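Local coordinates for xylanase and alpha-amylase inhibitor protein (Scadoxus multiflorus, PDB 3MU7), which inhibits xylanase and alpha-amylase, using a TIM-barrel scaffold of the glycosyl hydrolase family 18 type, at residues Ser131-Gln134 with Leu135-Asn138; Ser142-Ser146 with Gly147-Ala151; Val94-His97 with Lys98-Leu102; Ser192-Ser195 with Ala196-Ala200. One frame throughout, in Å; residues are numbered along the deposited sequence.

Interaction 1 of 4, residues Ser131-Gln134 with Leu135-Asn138; sequences SQYQ and LLAN
Gln134 stands one helical turn before Asn138, and the two side chains cross at the surface. Followed outward, the Gln134 side chain starts with CB against the backbone of the next residue, with Leu135 N its nearest atom across the contact. CG lies trans to the main-chain nitrogen (chi1 178°) and comes 4.0 Å from Asn138 ND2; a bend at the next torsion (chi2 70°) swings CD over toward Asn138 OD1. At the tip, Gln134 NE2 is 3.4 Å from Asn138 OD1, at too poor an angle for a hydrogen bond, and the two amide planes are 83° apart. The backbone makes the polar link here: Asn138 N donates to Gln134 O at 2.8 Å. All this belongs to the first turns of helix 133-144, the helix of a beta-alpha-beta unit whose parallel strands, 120-125 and 151-154, are part of the TIM barrel. Gln132 holds the N-cap position. Its carbonyl oxygen, Gln132 O, accepts from Leu136 N at 3.0 Å, while a water lies 2.7 Å from Gln132 OE1 and accepts from Leu135 N at 3.0 Å. On the buried side, Leu136 CD2 reaches the edge of the Tyr133 ring, 4.0 Å from Tyr133 CD2; strand 120-125 backs both side chains, with Phe123 against Leu136 and Ile125 against Tyr133.

Interaction 2 of 4, residues Ser142-Ser146 with Gly147-Ala151; sequences SFRLS and GSEFA
The Phe150 ring carries the aliphatic root of Arg144 on one face: Arg144 CB lies off toward the rim, 4.1 Å from Phe150 CZ. At the ring's edge, in its plane, sits a water that donates to both Phe143 O (2.8 Å) and Ser148 O (2.7 Å), tying the end of helix 133-144 to the chain that leads into strand 151-154. Phe143 CB also touches Phe150 CZ. Beyond CB, Arg144 runs alongside Glu149, its CG 3.2 Å from Glu149 OE1, and then bends at chi3 (59°), with CD beside Phe150 O. The guanidinium finds its partners elsewhere: NH1 makes a salt bridge with Asp175, and NH2 bonds Thr173 O and Ser141 OG. With an alanine here, Asp175 would probably lose its counter-charge and a gap would open beside Glu149 OE1 and Phe150 O. Round the turn, Gly147 N makes a weak bond to Phe143 O, and a second water donates to Arg144 O and Gly147 O. Ser146 OG donates to Ser142 O at 3.1 Å, from the face of that carbonyl away from Leu145 N. Backbone amides, a serine hydroxyl and two waters thus share the carbonyls, while Asp175 answers the arginine's charge.

Interaction 3 of 4, residues Val94-His97 with Lys98-Leu102; sequences VYLH and KNFLL
Tyr95 and Phe100 form the aromatic pair of this helical turn, an offset edge-to-face arrangement: the edge of Phe100 points toward the Tyr95 face, with ring centroids 5.9 Å apart and planes at 72°. A second ring contact is a CH-pi interaction, in which Leu102 CD1 lies over one face of His97, 3.6 Å from the ring centroid. His97 has CG trans to its main-chain nitrogen (chi1 -166°), which turns the imidazole toward Leu102. Among apolar contacts, Val94 CG1 runs beside the extended Lys98 chain, 3.8 Å from Lys98 CE, and Leu96 CD2 approaches Phe100 CD2.

The hydrogen bonds record the helix widening as it ends. Lys98 N donates to Val94 O at 2.9 Å in the regular pattern. Tyr95 O is gripped twice by one residue, by Asn99 N and by Asn99 ND2, each at 3.1 Å, which, with Arg111 N donating to Asn99 OD1, fixes the rotation of the amide. Leu96 O takes Phe100 N at 3.0 Å in the regular pattern and also Leu101 N, a weak bond that is the wider, pi-type one; Leu101 N donates as well to His97 O, from above the carbonyl plane.

His97 also stacks on Phe143 of helix 133-144; a serine in its place would probably strip both Phe143 and the Leu102 methyl of their ring partner and open a gap between the two helices. Toward the barrel, Leu96 rests on Leu35, Leu72 and Ile74 of strands 29-37 and 69-76, and Phe100 on Leu72, which seats helix 86-101 against the barrel wall.

Interaction 4 of 4, residues Ser192-Ser195 with Ala196-Ala200; sequences SNAS and ALMNA
Ala194 and Ser195 meet Ala196 to Asn199 in the opening turn of helix 195-207, which follows barrel strand 176-180. An Asx turn precedes it: Asn193 OD1 accepts from Ser195 N at 3.0 Å, the donor standing well above the plane of the side-chain carbonyl. That capping bond serves the first helical amide, and water serves the next two. Ala196 N donates to a water at 2.6 Å, which Asn193 ND2 also approaches in a weak bond. Leu197 N donates to another water, 2.8 Å away, which in turn gives a proton to Asn193 O. The Leu197 side chain turns inward, onto Phe181, Met229 and Val238, while its CB keeps to the carbonyl of Ala194. Met198 begins the regular pattern, its N bonding Ala194 O at 2.8 Å with an N-H...O angle of 160°; its CG lies trans to its own carbonyl carbon (chi1 -66°), and this brings CG within 4.4 Å of Ala194 CB. Further out, the bent thioether chain reaches Val238 and Asn241 of helix 231-242. Asn199 N bonds Ser195 O at 2.9 Å. The Asn199 amide also comes close to that oxygen, its CG 3.2 Å from Ser195 O, but at an angle too poor for ND2 to bond it; a water instead lies between Asn199 ND2 and Ser195 OG, weakly held by the amide. Finally, Ala200 N donates to Ala196 O at 3.0 Å.

How the interactions relate
Interactions 1 and 2 hold the two ends of helix 133-144, their centres about 16 Å apart: the first is partly buried against strand 120-125, the second lies at the surface. Interaction 3, at the end of the neighbouring helix 86-101, is also partly buried and is the most aromatic of the four. It touches interaction 2 directly, Phe143 CD2 coming 3.4 Å from His97 CG and Phe150 CZ 3.7 Å from Leu101 CD1. Interaction 4 stands alone at the surface, its centre 32 Å or more from the others. Water serves amides at both helix starts and carbonyls where helix 133-144 ends, whereas Tyr95 O and Leu96 O each take two N-H donors, one weak.

Interaction 1 of 4, residues Ser131-Gln134 with Leu135-Asn138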
# COMPACT_ATOMS: atom_id res chain seq x y z
N SER A 131 18.96 1.75 1.52
CA SER A 131 19.41 0.78 2.52
C SER A 131 19.66 -0.58 1.82
O SER A 131 20.28 -0.69 0.83
CB SER A 131 18.28 0.60 3.65
OG SER A 131 17.93 1.90 4.13
N GLN A 132 19.06 -1.59 2.40
CA GLN A 132 19.09 -2.94 1.83
C GLN A 132 17.72 -3.38 1.31
O GLN A 132 17.45 -4.58 1.19
CB GLN A 132 19.68 -3.95 2.81
CG GLN A 132 21.15 -3.69 3.16
CD GLN A 132 22.12 -4.01 2.02
OE1 GLN A 132 21.76 -4.64 1.03
NE2 GLN A 132 23.37 -3.60 2.19
N TYR A 133 16.86 -2.42 0.99
CA TYR A 133 15.53 -2.75 0.48
C TYR A 133 15.55 -3.45 -0.89
O TYR A 133 14.66 -4.25 -1.17
CB TYR A 133 14.61 -1.52 0.48
CG TYR A 133 14.23 -1.11 1.88
CD1 TYR A 133 14.79 0.02 2.47
CD2 TYR A 133 13.33 -1.87 2.62
CE1 TYR A 133 14.46 0.38 3.78
CE2 TYR A 133 13.00 -1.52 3.92
CZ TYR A 133 13.56 -0.40 4.48
OH TYR A 133 13.21 -0.06 5.77
N GLN A 134 16.57 -3.17 -1.71
CA GLN A 134 16.72 -3.91 -2.95
C GLN A 134 16.95 -5.40 -2.68
O GLN A 134 16.32 -6.24 -3.31
CB GLN A 134 17.84 -3.32 -3.82
CG GLN A 134 18.10 -4.09 -5.13
CD GLN A 134 16.98 -3.96 -6.15
OE1 GLN A 134 16.02 -3.22 -5.97
NE2 GLN A 134 17.11 -4.70 -7.24
N LEU A 135 17.83 -5.72 -1.74
CA LEU A 135 18.05 -7.12 -1.36
C LEU A 135 16.78 -7.76 -0.79
O LEU A 135 16.46 -8.90 -1.11
CB LEU A 135 19.21 -7.25 -0.38
CG LEU A 135 19.57 -8.67 0.09
CD1 LEU A 135 19.91 -9.61 -1.07
CD2 LEU A 135 20.71 -8.63 1.09
N LEU A 136 16.05 -7.03 0.05
CA LEU A 136 14.79 -7.53 0.58
C LEU A 136 13.83 -7.88 -0.56
O LEU A 136 13.25 -8.97 -0.58
CB LEU A 136 14.14 -6.50 1.50
CG LEU A 136 12.73 -6.86 2.00
CD1 LEU A 136 12.75 -8.09 2.90
CD2 LEU A 136 12.13 -5.68 2.74
N ALA A 137 13.67 -6.96 -1.51
CA ALA A 137 12.83 -7.21 -2.67
C ALA A 137 13.35 -8.40 -3.49
O ALA A 137 12.56 -9.21 -3.95
CB ALA A 137 12.71 -5.97 -3.54
N ASN A 138 14.67 -8.49 -3.65
CA ASN A 138 15.26 -9.62 -4.39
C ASN A 138 14.91 -10.96 -3.77
O ASN A 138 14.58 -11.91 -4.47
CB ASN A 138 16.78 -9.48 -4.50
CG ASN A 138 17.22 -8.42 -5.47
OD1 ASN A 138 16.46 -7.94 -6.30
ND2 ASN A 138 18.49 -8.08 -5.38
O HOH W 1 20.27 -4.01 -1.18

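Interaction 2 of 4, residues Ser142-Ser146 with Gly147-Ala151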
# COMPACT_ATOMS: atom_id res chain seq x y z
N SER A 142 12.46 -13.74 -5.28
CA SER A 142 12.91 -15.13 -5.41
C SER A 142 11.85 -16.10 -4.88
O SER A 142 11.55 -17.12 -5.51
CB SER A 142 14.23 -15.34 -4.68
OG SER A 142 14.67 -16.68 -4.79
N PHE A 143 11.28 -15.78 -3.72
CA PHE A 143 10.21 -16.59 -3.13
C PHE A 143 8.95 -16.61 -4.00
O PHE A 143 8.27 -17.63 -4.08
CB PHE A 143 9.86 -16.09 -1.72
CG PHE A 143 10.96 -16.26 -0.71
CD1 PHE A 143 11.95 -17.23 -0.85
CD2 PHE A 143 11.00 -15.44 0.42
CE1 PHE A 143 12.96 -17.37 0.10
CE2 PHE A 143 11.99 -15.58 1.38
CZ PHE A 143 12.97 -16.55 1.22
N ARG A 144 8.65 -15.48 -4.65
CA ARG A 144 7.54 -15.34 -5.59
C ARG A 144 7.65 -16.37 -6.74
O ARG A 144 6.63 -16.80 -7.30
CB ARG A 144 7.53 -13.90 -6.14
CG ARG A 144 6.36 -13.45 -7.02
CD ARG A 144 6.28 -11.91 -7.12
NE ARG A 144 7.49 -11.27 -7.66
CZ ARG A 144 7.63 -9.97 -7.92
NH1 ARG A 144 6.64 -9.11 -7.69
NH2 ARG A 144 8.78 -9.51 -8.40
N LEU A 145 8.89 -16.75 -7.04
CA LEU A 145 9.23 -17.66 -8.14
C LEU A 145 9.39 -19.12 -7.72
O LEU A 145 9.58 -19.99 -8.57
CB LEU A 145 10.54 -17.20 -8.79
CG LEU A 145 10.54 -15.93 -9.64
CD1 LEU A 145 11.96 -15.43 -9.82
CD2 LEU A 145 9.89 -16.19 -11.00
N SER A 146 9.34 -19.39 -6.42
CA SER A 146 9.68 -20.71 -5.89
C SER A 146 8.59 -21.36 -5.04
O SER A 146 8.73 -22.51 -4.61
CB SER A 146 10.98 -20.64 -5.09
OG SER A 146 10.87 -19.73 -4.01
N GLY A 147 7.52 -20.63 -4.79
CA GLY A 147 6.40 -21.17 -4.04
C GLY A 147 5.12 -20.46 -4.39
O GLY A 147 4.85 -20.16 -5.56
N SER A 148 4.33 -20.17 -3.36
CA SER A 148 3.10 -19.42 -3.50
C SER A 148 3.37 -18.09 -4.20
O SER A 148 4.31 -17.37 -3.85
CB SER A 148 2.50 -19.17 -2.12
OG SER A 148 1.20 -18.63 -2.22
N GLU A 149 2.58 -17.81 -5.22
CA GLU A 149 2.61 -16.53 -5.92
C GLU A 149 1.94 -15.46 -5.07
O GLU A 149 0.85 -15.67 -4.53
CB GLU A 149 1.92 -16.67 -7.29
CG GLU A 149 1.40 -15.38 -7.93
CD GLU A 149 2.50 -14.47 -8.46
OE1 GLU A 149 3.70 -14.76 -8.27
OE2 GLU A 149 2.15 -13.44 -9.08
N PHE A 150 2.61 -14.32 -4.93
CA PHE A 150 2.05 -13.16 -4.23
C PHE A 150 2.56 -11.90 -4.91
O PHE A 150 3.49 -11.95 -5.71
CB PHE A 150 2.46 -13.17 -2.75
CG PHE A 150 3.95 -13.22 -2.54
CD1 PHE A 150 4.71 -12.06 -2.52
CD2 PHE A 150 4.60 -14.45 -2.36
CE1 PHE A 150 6.09 -12.11 -2.34
CE2 PHE A 150 5.97 -14.50 -2.17
CZ PHE A 150 6.72 -13.33 -2.16
N ALA A 151 1.96 -10.76 -4.57
CA ALA A 151 2.33 -9.47 -5.14
C ALA A 151 3.34 -8.71 -4.29
O ALA A 151 3.39 -8.86 -3.07
CB ALA A 151 1.10 -8.62 -5.35
O HOH W 2 6.30 -18.26 -2.20
O HOH W 3 6.19 -19.67 -7.73

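Interaction 3 of 4, residues Val94-His97 with Lys98-Leu102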
# COMPACT_ATOMS: atom_id res chain seq x y z
N VAL A 94 12.53 -13.71 5.19
CA VAL A 94 12.15 -15.03 5.69
C VAL A 94 10.97 -14.93 6.65
O VAL A 94 10.02 -15.71 6.57
CB VAL A 94 13.35 -15.75 6.33
CG1 VAL A 94 12.93 -17.02 7.08
CG2 VAL A 94 14.39 -16.09 5.27
N TYR A 95 11.02 -13.95 7.54
CA TYR A 95 9.93 -13.73 8.49
C TYR A 95 8.61 -13.49 7.77
O TYR A 95 7.59 -14.10 8.11
CB TYR A 95 10.28 -12.54 9.39
CG TYR A 95 9.14 -12.04 10.25
CD1 TYR A 95 8.81 -12.67 11.45
CD2 TYR A 95 8.39 -10.92 9.87
CE1 TYR A 95 7.75 -12.21 12.24
CE2 TYR A 95 7.35 -10.46 10.66
CZ TYR A 95 7.04 -11.10 11.83
OH TYR A 95 6.00 -10.62 12.59
N LEU A 96 8.62 -12.60 6.77
CA LEU A 96 7.41 -12.31 6.02
C LEU A 96 6.91 -13.52 5.26
O LEU A 96 5.71 -13.81 5.25
CB LEU A 96 7.65 -11.16 5.04
CG LEU A 96 7.91 -9.80 5.67
CD1 LEU A 96 8.36 -8.82 4.59
CD2 LEU A 96 6.69 -9.26 6.43
N HIS A 97 7.82 -14.24 4.64
CA HIS A 97 7.47 -15.42 3.86
C HIS A 97 6.85 -16.52 4.69
O HIS A 97 5.78 -17.01 4.35
CB HIS A 97 8.70 -15.93 3.13
CG HIS A 97 8.40 -16.90 2.05
ND1 HIS A 97 9.12 -18.05 1.90
CD2 HIS A 97 7.51 -16.88 1.03
CE1 HIS A 97 8.67 -18.70 0.86
NE2 HIS A 97 7.67 -18.05 0.34
N LYS A 98 7.52 -16.86 5.77
CA LYS A 98 7.06 -17.96 6.62
C LYS A 98 5.76 -17.64 7.34
O LYS A 98 4.90 -18.50 7.50
CB LYS A 98 8.13 -18.33 7.65
CG LYS A 98 9.34 -19.04 7.07
CD LYS A 98 10.25 -19.52 8.17
CE LYS A 98 11.38 -20.40 7.64
NZ LYS A 98 12.20 -20.98 8.73
N ASN A 99 5.60 -16.39 7.77
CA ASN A 99 4.48 -16.04 8.64
C ASN A 99 3.24 -15.52 7.95
O ASN A 99 2.14 -15.63 8.50
CB ASN A 99 4.93 -15.07 9.72
CG ASN A 99 5.73 -15.75 10.79
OD1 ASN A 99 5.18 -16.52 11.58
ND2 ASN A 99 7.03 -15.49 10.82
N PHE A 100 3.40 -14.95 6.75
CA PHE A 100 2.30 -14.28 6.07
C PHE A 100 2.05 -14.78 4.66
O PHE A 100 0.93 -14.65 4.17
CB PHE A 100 2.54 -12.76 6.02
CG PHE A 100 2.63 -12.10 7.37
CD1 PHE A 100 1.48 -11.75 8.08
CD2 PHE A 100 3.87 -11.82 7.93
CE1 PHE A 100 1.58 -11.13 9.33
CE2 PHE A 100 3.98 -11.21 9.17
CZ PHE A 100 2.83 -10.86 9.87
N LEU A 101 3.06 -15.31 3.99
CA LEU A 101 2.93 -15.61 2.56
C LEU A 101 2.82 -17.09 2.23
O LEU A 101 2.59 -17.46 1.08
CB LEU A 101 4.07 -14.95 1.78
CG LEU A 101 4.17 -13.42 1.93
CD1 LEU A 101 5.46 -12.91 1.33
CD2 LEU A 101 2.97 -12.71 1.31
N LEU A 102 2.99 -17.91 3.25
CA LEU A 102 2.86 -19.36 3.13
C LEU A 102 1.87 -19.85 4.17
O LEU A 102 1.68 -19.21 5.19
CB LEU A 102 4.21 -20.03 3.40
CG LEU A 102 5.33 -19.84 2.38
CD1 LEU A 102 6.61 -20.43 2.95
CD2 LEU A 102 4.99 -20.50 1.05

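Interaction 4 of 4, residues Ser192-Ser195 with Ala196-Ala200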
# COMPACT_ATOMS: atom_id res chain seq x y z
N SER A 192 -5.68 25.02 -5.37
CA SER A 192 -6.69 24.74 -6.39
C SER A 192 -6.13 24.71 -7.86
O SER A 192 -6.63 25.32 -8.73
CB SER A 192 -7.85 25.70 -6.24
OG SER A 192 -8.44 25.60 -4.96
N ASN A 193 -5.08 23.96 -8.08
CA ASN A 193 -4.39 23.90 -9.36
C ASN A 193 -3.79 22.46 -9.42
O ASN A 193 -3.14 22.02 -8.48
CB ASN A 193 -3.35 25.05 -9.44
CG ASN A 193 -2.07 24.68 -10.13
OD1 ASN A 193 -2.08 24.25 -11.27
ND2 ASN A 193 -0.97 24.95 -9.47
N ALA A 194 -4.07 21.77 -10.51
CA ALA A 194 -3.66 20.38 -10.70
C ALA A 194 -2.46 20.22 -11.61
O ALA A 194 -2.08 19.12 -11.90
CB ALA A 194 -4.85 19.55 -11.23
N SER A 195 -1.87 21.34 -12.03
CA SER A 195 -0.72 21.31 -12.94
C SER A 195 0.45 20.47 -12.41
O SER A 195 0.96 19.61 -13.13
CB SER A 195 -0.25 22.72 -13.28
OG SER A 195 0.81 22.70 -14.22
N ALA A 196 0.85 20.72 -11.19
CA ALA A 196 1.97 19.99 -10.58
C ALA A 196 1.63 18.52 -10.41
O ALA A 196 2.48 17.69 -10.63
CB ALA A 196 2.38 20.57 -9.29
N LEU A 197 0.39 18.24 -10.02
CA LEU A 197 -0.10 16.87 -9.91
C LEU A 197 -0.00 16.17 -11.25
O LEU A 197 0.54 15.06 -11.34
CB LEU A 197 -1.55 16.86 -9.41
CG LEU A 197 -2.30 15.53 -9.49
CD1 LEU A 197 -1.63 14.45 -8.62
CD2 LEU A 197 -3.75 15.71 -9.09
N MET A 198 -0.51 16.80 -12.30
CA MET A 198 -0.55 16.15 -13.60
C MET A 198 0.85 15.99 -14.20
O MET A 198 1.12 14.98 -14.84
CB MET A 198 -1.52 16.85 -14.54
CG MET A 198 -2.99 16.74 -14.09
SD MET A 198 -3.58 15.09 -13.59
CE MET A 198 -3.56 14.21 -15.15
N ASN A 199 1.73 16.96 -13.96
CA ASN A 199 3.13 16.84 -14.37
C ASN A 199 3.81 15.66 -13.68
O ASN A 199 4.51 14.88 -14.33
CB ASN A 199 3.90 18.13 -14.10
CG ASN A 199 3.53 19.25 -15.06
OD1 ASN A 199 3.03 19.01 -16.16
ND2 ASN A 199 3.78 20.49 -14.65
N ALA A 200 3.60 15.52 -12.38
CA ALA A 200 4.15 14.39 -11.62
C ALA A 200 3.57 13.05 -12.09
O ALA A 200 4.31 12.09 -12.30
CB ALA A 200 3.93 14.59 -10.13
O HOH W 4 -1.10 20.29 -8.75
O HOH W 5 0.79 23.03 -10.00
O HOH W 6 3.87 23.55 -14.73